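Enolase from the environmental genome shotgun sequencing of the Sargasso Sea (PDB 2QGY) is of unconfirmed function, but as a magnesium-binding member of the enolase superfamily probably abstracts a proton next to a carboxylate and stabilises the resulting enolate. Local coordinates at residues 50-55 and 275-280; 45-50 and 117-122. One frame throughout, in Å; residues are numbered along the deposited sequence.

Interaction 1: 50-55 and 275-280; sequences WGEAFS and DISGMG
Asp275 meets the ring of Phe54 obliquely, its OD1 3.4 Å from Phe54 CD1, with the ring and carboxylate planes 49° apart. CG of Phe54 stands anti to its backbone N (chi1 173°), which brings the CD1 side of the ring across the carboxylate, the two side chains crossing at about a right angle. This carboxylate is well supplied with donors: OD1 is bonded to ND1 of His302, while OD2 takes ND2 of Asn305 and, 2.8 Å away, the backbone N of Ser277, closing an Asx turn.

Ser277 joins the two segments through its hydroxyl and its carbonyl. Its OG donates to Glu52 O at 2.9 Å, approaching from above the carbonyl plane, and is also hydrogen-bonded to OG of Ser310; a small hydroxyl suits a place hemmed in by backbone. Its carbonyl O accepts from Phe54 N, also at 2.9 Å, with an N-H...O angle of 151°.

With no CB, Gly278 lets its CA come within 3.9 Å of Phe54 CB.

Thus strand 48-53 of the capping domain and the residues after it are fastened to the loop following barrel strand 271-272, by bonds that satisfy buried backbone groups. The Asp275-His302 pair is consistent with the His-Asp dyad of mandelate racemase relatives, Ser277 N and Asn305 fixing how the carboxylate is turned.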
ATOM      1  N   TRP A  50       6.662 -10.699  20.893  1.00 17.58           N
ATOM      2  CA  TRP A  50       6.031  -9.390  20.787  1.00 16.86           C
ATOM      3  C   TRP A  50       6.377  -8.710  19.464  1.00 16.41           C
ATOM      4  O   TRP A  50       7.537  -8.752  19.025  1.00 15.98           O
ATOM      5  CB  TRP A  50       6.500  -8.499  21.921  1.00 17.87           C
ATOM      6  CG  TRP A  50       5.980  -8.914  23.246  1.00 20.67           C
ATOM      7  CD1 TRP A  50       6.554  -9.792  24.124  1.00 23.44           C
ATOM      8  CD2 TRP A  50       4.784  -8.441  23.862  1.00 20.05           C
ATOM      9  NE1 TRP A  50       5.768  -9.910  25.256  1.00 23.83           N
ATOM     10  CE2 TRP A  50       4.676  -9.087  25.119  1.00 23.07           C
ATOM     11  CE3 TRP A  50       3.778  -7.534  23.467  1.00 21.33           C
ATOM     12  CZ2 TRP A  50       3.600  -8.843  26.003  1.00 22.10           C
ATOM     13  CZ3 TRP A  50       2.702  -7.294  24.334  1.00 21.90           C
ATOM     14  CH2 TRP A  50       2.618  -7.961  25.590  1.00 20.19           C
ATOM     15  N   GLY A  51       5.360  -8.081  18.871  1.00 16.12           N
ATOM     16  CA  GLY A  51       5.480  -7.346  17.602  1.00 15.57           C
ATOM     17  C   GLY A  51       4.735  -6.031  17.738  1.00 16.30           C
ATOM     18  O   GLY A  51       3.947  -5.817  18.670  1.00 16.53           O
ATOM     19  N   GLU A  52       4.985  -5.142  16.789  1.00 15.79           N
ATOM     20  CA  GLU A  52       4.310  -3.860  16.742  1.00 15.38           C
ATOM     21  C   GLU A  52       4.196  -3.485  15.272  1.00 15.02           C
ATOM     22  O   GLU A  52       5.139  -3.705  14.525  1.00 14.87           O
ATOM     23  CB  GLU A  52       5.107  -2.795  17.498  1.00 15.60           C
ATOM     24  CG  GLU A  52       4.373  -1.430  17.521  1.00 14.18           C
ATOM     25  CD  GLU A  52       4.843  -0.428  18.569  1.00 15.10           C
ATOM     26  OE1 GLU A  52       5.742  -0.716  19.420  1.00 14.93           O
ATOM     27  OE2 GLU A  52       4.292   0.702  18.537  1.00 17.09           O
ATOM     28  N   ALA A  53       3.018  -3.019  14.854  1.00 14.22           N
ATOM     29  CA  ALA A  53       2.759  -2.584  13.474  1.00 13.33           C
ATOM     30  C   ALA A  53       2.791  -1.073  13.430  1.00 14.39           C
ATOM     31  O   ALA A  53       2.337  -0.413  14.382  1.00 15.58           O
ATOM     32  CB  ALA A  53       1.362  -3.033  13.006  1.00 13.15           C
ATOM     33  N   PHE A  54       3.303  -0.534  12.325  1.00 13.23           N
ATOM     34  CA  PHE A  54       3.242   0.904  12.142  1.00 14.70           C
ATOM     35  C   PHE A  54       1.778   1.304  11.923  1.00 14.97           C
ATOM     36  O   PHE A  54       1.160   0.902  10.953  1.00 14.64           O
ATOM     37  CB  PHE A  54       4.146   1.362  11.001  1.00 14.40           C
ATOM     38  CG  PHE A  54       3.963   2.797  10.689  1.00 14.82           C
ATOM     39  CD1 PHE A  54       4.499   3.752  11.526  1.00 16.49           C
ATOM     40  CD2 PHE A  54       3.186   3.182   9.622  1.00 17.88           C
ATOM     41  CE1 PHE A  54       4.324   5.101  11.273  1.00 16.66           C
ATOM     42  CE2 PHE A  54       2.977   4.563   9.347  1.00 17.46           C
ATOM     43  CZ  PHE A  54       3.541   5.504  10.187  1.00 17.99           C
ATOM     44  N   SER A  55       1.219   2.085  12.833  1.00 16.06           N
ATOM     45  CA  SER A  55      -0.228   2.367  12.772  1.00 17.37           C
ATOM     46  C   SER A  55      -0.532   3.620  11.977  1.00 17.64           C
ATOM     47  O   SER A  55       0.271   4.549  11.939  1.00 18.29           O
ATOM     48  CB  SER A  55      -0.836   2.482  14.178  1.00 18.98           C
ATOM     49  OG  SER A  55      -0.339   3.633  14.794  1.00 24.27           O
ATOM     50  N   ASP A 275      10.097   2.732   7.935  1.00 13.72           N
ATOM     51  CA  ASP A 275       9.741   2.582   9.359  1.00 13.71           C
ATOM     52  C   ASP A 275      10.042   1.140   9.773  1.00 13.38           C
ATOM     53  O   ASP A 275       9.843   0.189   9.011  1.00 13.37           O
ATOM     54  CB  ASP A 275       8.266   2.911   9.600  1.00 13.46           C
ATOM     55  CG  ASP A 275       7.908   2.962  11.095  1.00 14.96           C
ATOM     56  OD1 ASP A 275       7.919   4.065  11.685  1.00 18.30           O
ATOM     57  OD2 ASP A 275       7.646   1.893  11.683  1.00 18.35           O
ATOM     58  N   ILE A 276      10.605   1.005  10.963  1.00 13.08           N
ATOM     59  CA  ILE A 276      10.971  -0.306  11.490  1.00 12.42           C
ATOM     60  C   ILE A 276       9.799  -1.309  11.502  1.00 12.99           C
ATOM     61  O   ILE A 276       9.988  -2.556  11.373  1.00 14.42           O
ATOM     62  CB  ILE A 276      11.584  -0.141  12.920  1.00 12.51           C
ATOM     63  CG1 ILE A 276      12.141  -1.482  13.440  1.00 15.47           C
ATOM     64  CG2 ILE A 276      10.526   0.482  13.916  1.00 12.57           C
ATOM     65  CD1 ILE A 276      13.357  -2.061  12.654  1.00 13.58           C
ATOM     66  N   SER A 277       8.600  -0.778  11.686  1.00 12.55           N
ATOM     67  CA  SER A 277       7.397  -1.574  11.839  1.00 14.36           C
ATOM     68  C   SER A 277       6.487  -1.395  10.620  1.00 14.93           C
ATOM     69  O   SER A 277       5.314  -1.769  10.635  1.00 15.55           O
ATOM     70  CB  SER A 277       6.669  -1.142  13.093  1.00 14.31           C
ATOM     71  OG  SER A 277       7.294  -1.737  14.225  1.00 14.89           O
ATOM     72  N   GLY A 278       7.040  -0.826   9.546  1.00 14.81           N
ATOM     73  CA  GLY A 278       6.236  -0.600   8.354  1.00 14.72           C
ATOM     74  C   GLY A 278       6.818  -1.151   7.073  1.00 14.96           C
ATOM     75  O   GLY A 278       6.115  -1.213   6.057  1.00 15.89           O
ATOM     76  N   MET A 279       8.083  -1.566   7.078  1.00 15.13           N
ATOM     77  CA  MET A 279       8.741  -1.947   5.818  1.00 16.62           C
ATOM     78  C   MET A 279       8.186  -3.273   5.274  1.00 16.80           C
ATOM     79  O   MET A 279       8.163  -3.492   4.061  1.00 17.55           O
ATOM     80  CB  MET A 279      10.288  -1.984   5.994  1.00 15.57           C
ATOM     81  CG  MET A 279      11.082  -2.631   4.822  1.00 19.03           C
ATOM     82  SD  MET A 279      11.333  -1.485   3.447  1.00 15.01           S
ATOM     83  CE  MET A 279      12.278  -2.557   2.303  1.00 19.78           C
ATOM     84  N   GLY A 280       7.719  -4.126   6.186  1.00 16.50           N
ATOM     85  CA  GLY A 280       7.222  -5.473   5.843  1.00 16.40           C
ATOM     86  C   GLY A 280       7.754  -6.502   6.822  1.00 17.38           C
ATOM     87  O   GLY A 280       7.088  -7.523   7.110  1.00 17.72           O
TER

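Interaction 2: 45-50 and 117-122; sequences DGIEGW and GKLKNL
Lys118 reaches from the last turn of helix 99-120 across the start of strand 48-53, and its ammonium group finds the carbonyl of Glu48. The chain leaves the helix with CG anti to the carbonyl carbon (chi1 -75°) and is then extended to its tip, a shape that spans the gap between helix and strand. NZ donates to Glu48 O at 2.7 Å, coming in above the carbonyl plane with a C=O...N angle of 137°. The methylenes lie against the same oxygen, CD being 3.2 Å from Glu48 O.

Ile47 and Lys118 run past each other in opposite directions, the branch methyl CG2 of Ile47 touching CB of Lys118 at 3.8 Å. The other branch of Ile47 turns to Leu119: its CG1 meets the methyl CD2 of Leu119 at 3.7 Å. A beta-branched residue thus serves two helix side chains at once, one with each arm.

Beyond the carbonyl, NZ lies at the edge of the Trp50 indole, near the ring plane and 4.1 Å from CD1, so this is no cation-pi contact over the face. The indole also meets the ring of Trp19, the two planes nearly parallel.

A Schellman motif with Asn121 as its C-prime residue ends the helix just past these side chains. Asp114, one turn back, forms a salt bridge with NZ and accepts from Trp50 N through the same OD2. Lysine therefore suits its place twice over, the base of its chain, CB, packing on Ile47 while its charge is shared between a main-chain oxygen and an acid, an arrangement expected to keep the ammonium protonated.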
ATOM      1  N   ASP A  45       4.434 -24.374  21.956  1.00 28.78           N
ATOM      2  CA  ASP A  45       5.373 -24.711  23.028  1.00 29.27           C
ATOM      3  C   ASP A  45       5.451 -23.669  24.150  1.00 28.30           C
ATOM      4  O   ASP A  45       6.216 -23.818  25.103  1.00 27.95           O
ATOM      5  CB  ASP A  45       6.753 -25.012  22.441  1.00 30.62           C
ATOM      6  CG  ASP A  45       6.739 -26.228  21.514  1.00 33.32           C
ATOM      7  OD1 ASP A  45       5.902 -27.133  21.711  1.00 36.76           O
ATOM      8  OD2 ASP A  45       7.573 -26.280  20.580  1.00 39.26           O
ATOM      9  N   GLY A  46       4.649 -22.613  24.038  1.00 27.17           N
ATOM     10  CA  GLY A  46       4.497 -21.645  25.121  1.00 25.59           C
ATOM     11  C   GLY A  46       5.447 -20.465  25.073  1.00 25.37           C
ATOM     12  O   GLY A  46       5.577 -19.726  26.051  1.00 25.31           O
ATOM     13  N   ILE A  47       6.133 -20.298  23.947  1.00 23.80           N
ATOM     14  CA  ILE A  47       7.052 -19.178  23.778  1.00 23.75           C
ATOM     15  C   ILE A  47       6.241 -17.969  23.299  1.00 22.98           C
ATOM     16  O   ILE A  47       5.405 -18.085  22.396  1.00 23.13           O
ATOM     17  CB  ILE A  47       8.204 -19.513  22.770  1.00 23.56           C
ATOM     18  CG1 ILE A  47       8.845 -20.883  23.106  1.00 24.93           C
ATOM     19  CG2 ILE A  47       9.240 -18.382  22.734  1.00 23.60           C
ATOM     20  CD1 ILE A  47       9.566 -20.908  24.468  1.00 26.71           C
ATOM     21  N   GLU A  48       6.502 -16.825  23.919  1.00 22.80           N
ATOM     22  CA  GLU A  48       5.792 -15.585  23.639  1.00 23.24           C
ATOM     23  C   GLU A  48       6.664 -14.675  22.796  1.00 21.14           C
ATOM     24  O   GLU A  48       7.860 -14.506  23.077  1.00 21.05           O
ATOM     25  CB  GLU A  48       5.460 -14.852  24.940  1.00 24.05           C
ATOM     26  CG  GLU A  48       4.484 -15.566  25.839  1.00 26.56           C
ATOM     27  CD  GLU A  48       4.036 -14.700  27.020  1.00 27.86           C
ATOM     28  OE1 GLU A  48       4.818 -13.830  27.469  1.00 35.02           O
ATOM     29  OE2 GLU A  48       2.904 -14.898  27.512  1.00 34.73           O
ATOM     30  N   GLY A  49       6.070 -14.098  21.759  1.00 19.26           N
ATOM     31  CA  GLY A  49       6.794 -13.099  20.961  1.00 18.25           C
ATOM     32  C   GLY A  49       5.978 -11.834  20.808  1.00 17.05           C
ATOM     33  O   GLY A  49       4.783 -11.893  20.531  1.00 16.57           O
ATOM     34  N   TRP A  50       6.662 -10.699  20.893  1.00 17.58           N
ATOM     35  CA  TRP A  50       6.031  -9.390  20.787  1.00 16.86           C
ATOM     36  C   TRP A  50       6.377  -8.710  19.464  1.00 16.41           C
ATOM     37  O   TRP A  50       7.537  -8.752  19.025  1.00 15.98           O
ATOM     38  CB  TRP A  50       6.500  -8.499  21.921  1.00 17.87           C
ATOM     39  CG  TRP A  50       5.980  -8.914  23.246  1.00 20.67           C
ATOM     40  CD1 TRP A  50       6.554  -9.792  24.124  1.00 23.44           C
ATOM     41  CD2 TRP A  50       4.784  -8.441  23.862  1.00 20.05           C
ATOM     42  NE1 TRP A  50       5.768  -9.910  25.256  1.00 23.83           N
ATOM     43  CE2 TRP A  50       4.676  -9.087  25.119  1.00 23.07           C
ATOM     44  CE3 TRP A  50       3.778  -7.534  23.467  1.00 21.33           C
ATOM     45  CZ2 TRP A  50       3.600  -8.843  26.003  1.00 22.10           C
ATOM     46  CZ3 TRP A  50       2.702  -7.294  24.334  1.00 21.90           C
ATOM     47  CH2 TRP A  50       2.618  -7.961  25.590  1.00 20.19           C
ATOM     48  N   GLY A 117      14.684 -15.516  18.978  1.00 21.81           N
ATOM     49  CA  GLY A 117      15.678 -15.090  19.970  1.00 23.51           C
ATOM     50  C   GLY A 117      15.536 -15.848  21.285  1.00 24.16           C
ATOM     51  O   GLY A 117      16.543 -16.254  21.904  1.00 24.43           O
ATOM     52  N   LYS A 118      14.293 -16.018  21.725  1.00 24.71           N
ATOM     53  CA  LYS A 118      14.009 -16.745  22.961  1.00 25.54           C
ATOM     54  C   LYS A 118      14.341 -18.224  22.858  1.00 26.57           C
ATOM     55  O   LYS A 118      14.793 -18.818  23.836  1.00 26.70           O
ATOM     56  CB  LYS A 118      12.554 -16.547  23.413  1.00 25.81           C
ATOM     57  CG  LYS A 118      12.337 -15.154  24.018  1.00 26.69           C
ATOM     58  CD  LYS A 118      10.866 -14.815  24.251  1.00 26.49           C
ATOM     59  CE  LYS A 118      10.739 -13.337  24.626  1.00 30.73           C
ATOM     60  NZ  LYS A 118       9.347 -12.757  24.556  1.00 33.26           N
ATOM     61  N   LEU A 119      14.086 -18.821  21.700  1.00 26.07           N
ATOM     62  CA  LEU A 119      14.444 -20.227  21.474  1.00 26.68           C
ATOM     63  C   LEU A 119      15.964 -20.488  21.492  1.00 27.94           C
ATOM     64  O   LEU A 119      16.424 -21.565  21.911  1.00 27.90           O
ATOM     65  CB  LEU A 119      13.804 -20.722  20.184  1.00 26.20           C
ATOM     66  CG  LEU A 119      12.281 -20.854  20.223  1.00 25.07           C
ATOM     67  CD1 LEU A 119      11.736 -21.112  18.850  1.00 26.15           C
ATOM     68  CD2 LEU A 119      11.857 -21.994  21.177  1.00 25.78           C
ATOM     69  N   LYS A 120      16.734 -19.509  21.035  1.00 28.32           N
ATOM     70  CA  LYS A 120      18.200 -19.571  21.064  1.00 29.89           C
ATOM     71  C   LYS A 120      18.795 -18.983  22.347  1.00 29.34           C
ATOM     72  O   LYS A 120      20.006 -19.039  22.562  1.00 30.73           O
ATOM     73  CB  LYS A 120      18.756 -18.808  19.862  1.00 30.42           C
ATOM     74  CG  LYS A 120      18.470 -19.464  18.536  1.00 34.03           C
ATOM     75  CD  LYS A 120      19.657 -20.298  18.031  1.00 39.74           C
ATOM     76  CE  LYS A 120      20.887 -19.420  17.774  1.00 40.93           C
ATOM     77  NZ  LYS A 120      21.843 -20.007  16.780  1.00 42.76           N
ATOM     78  N   ASN A 121      17.952 -18.417  23.197  1.00 28.66           N
ATOM     79  CA  ASN A 121      18.396 -17.657  24.377  1.00 28.56           C
ATOM     80  C   ASN A 121      19.425 -16.579  24.048  1.00 27.86           C
ATOM     81  O   ASN A 121      20.457 -16.426  24.724  1.00 27.70           O
ATOM     82  CB  ASN A 121      18.890 -18.570  25.519  1.00 28.88           C
ATOM     83  CG  ASN A 121      18.973 -17.840  26.852  1.00 30.75           C
ATOM     84  OD1 ASN A 121      18.090 -17.035  27.192  1.00 34.56           O
ATOM     85  ND2 ASN A 121      20.035 -18.114  27.620  1.00 30.92           N
ATOM     86  N   LEU A 122      19.141 -15.822  22.999  1.00 26.33           N
ATOM     87  CA  LEU A 122      20.038 -14.773  22.569  1.00 24.89           C
ATOM     88  C   LEU A 122      19.279 -13.482  22.271  1.00 23.92           C
ATOM     89  O   LEU A 122      18.177 -13.532  21.738  1.00 23.23           O
ATOM     90  CB  LEU A 122      20.798 -15.215  21.309  1.00 25.34           C
ATOM     91  CG  LEU A 122      21.964 -16.212  21.429  1.00 26.93           C
ATOM     92  CD1 LEU A 122      22.487 -16.529  20.037  1.00 29.08           C
ATOM     93  CD2 LEU A 122      23.078 -15.649  22.288  1.00 29.33           C
TER

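Both interactions draw on strand 48-53, within this chain an outer strand of the four-stranded sheet of the N-terminal domain, and they share Trp50, yet their centres are 19 Å apart. Interaction 1 is wholly buried near the middle of the chain and crosses between domains, whereas interaction 2 sits towards the periphery and stays inside the N-terminal domain, tying the beginning of the strand to the C-terminal end of helix 99-120. The buried areas are almost equal, but the chemistry differs. The interdomain contact relies on short, neutral bonds to backbone beside an acid surrounded by donors; the peripheral one uses a long charged side chain that touches an isoleucine at its base and grips a backbone oxygen at its tip.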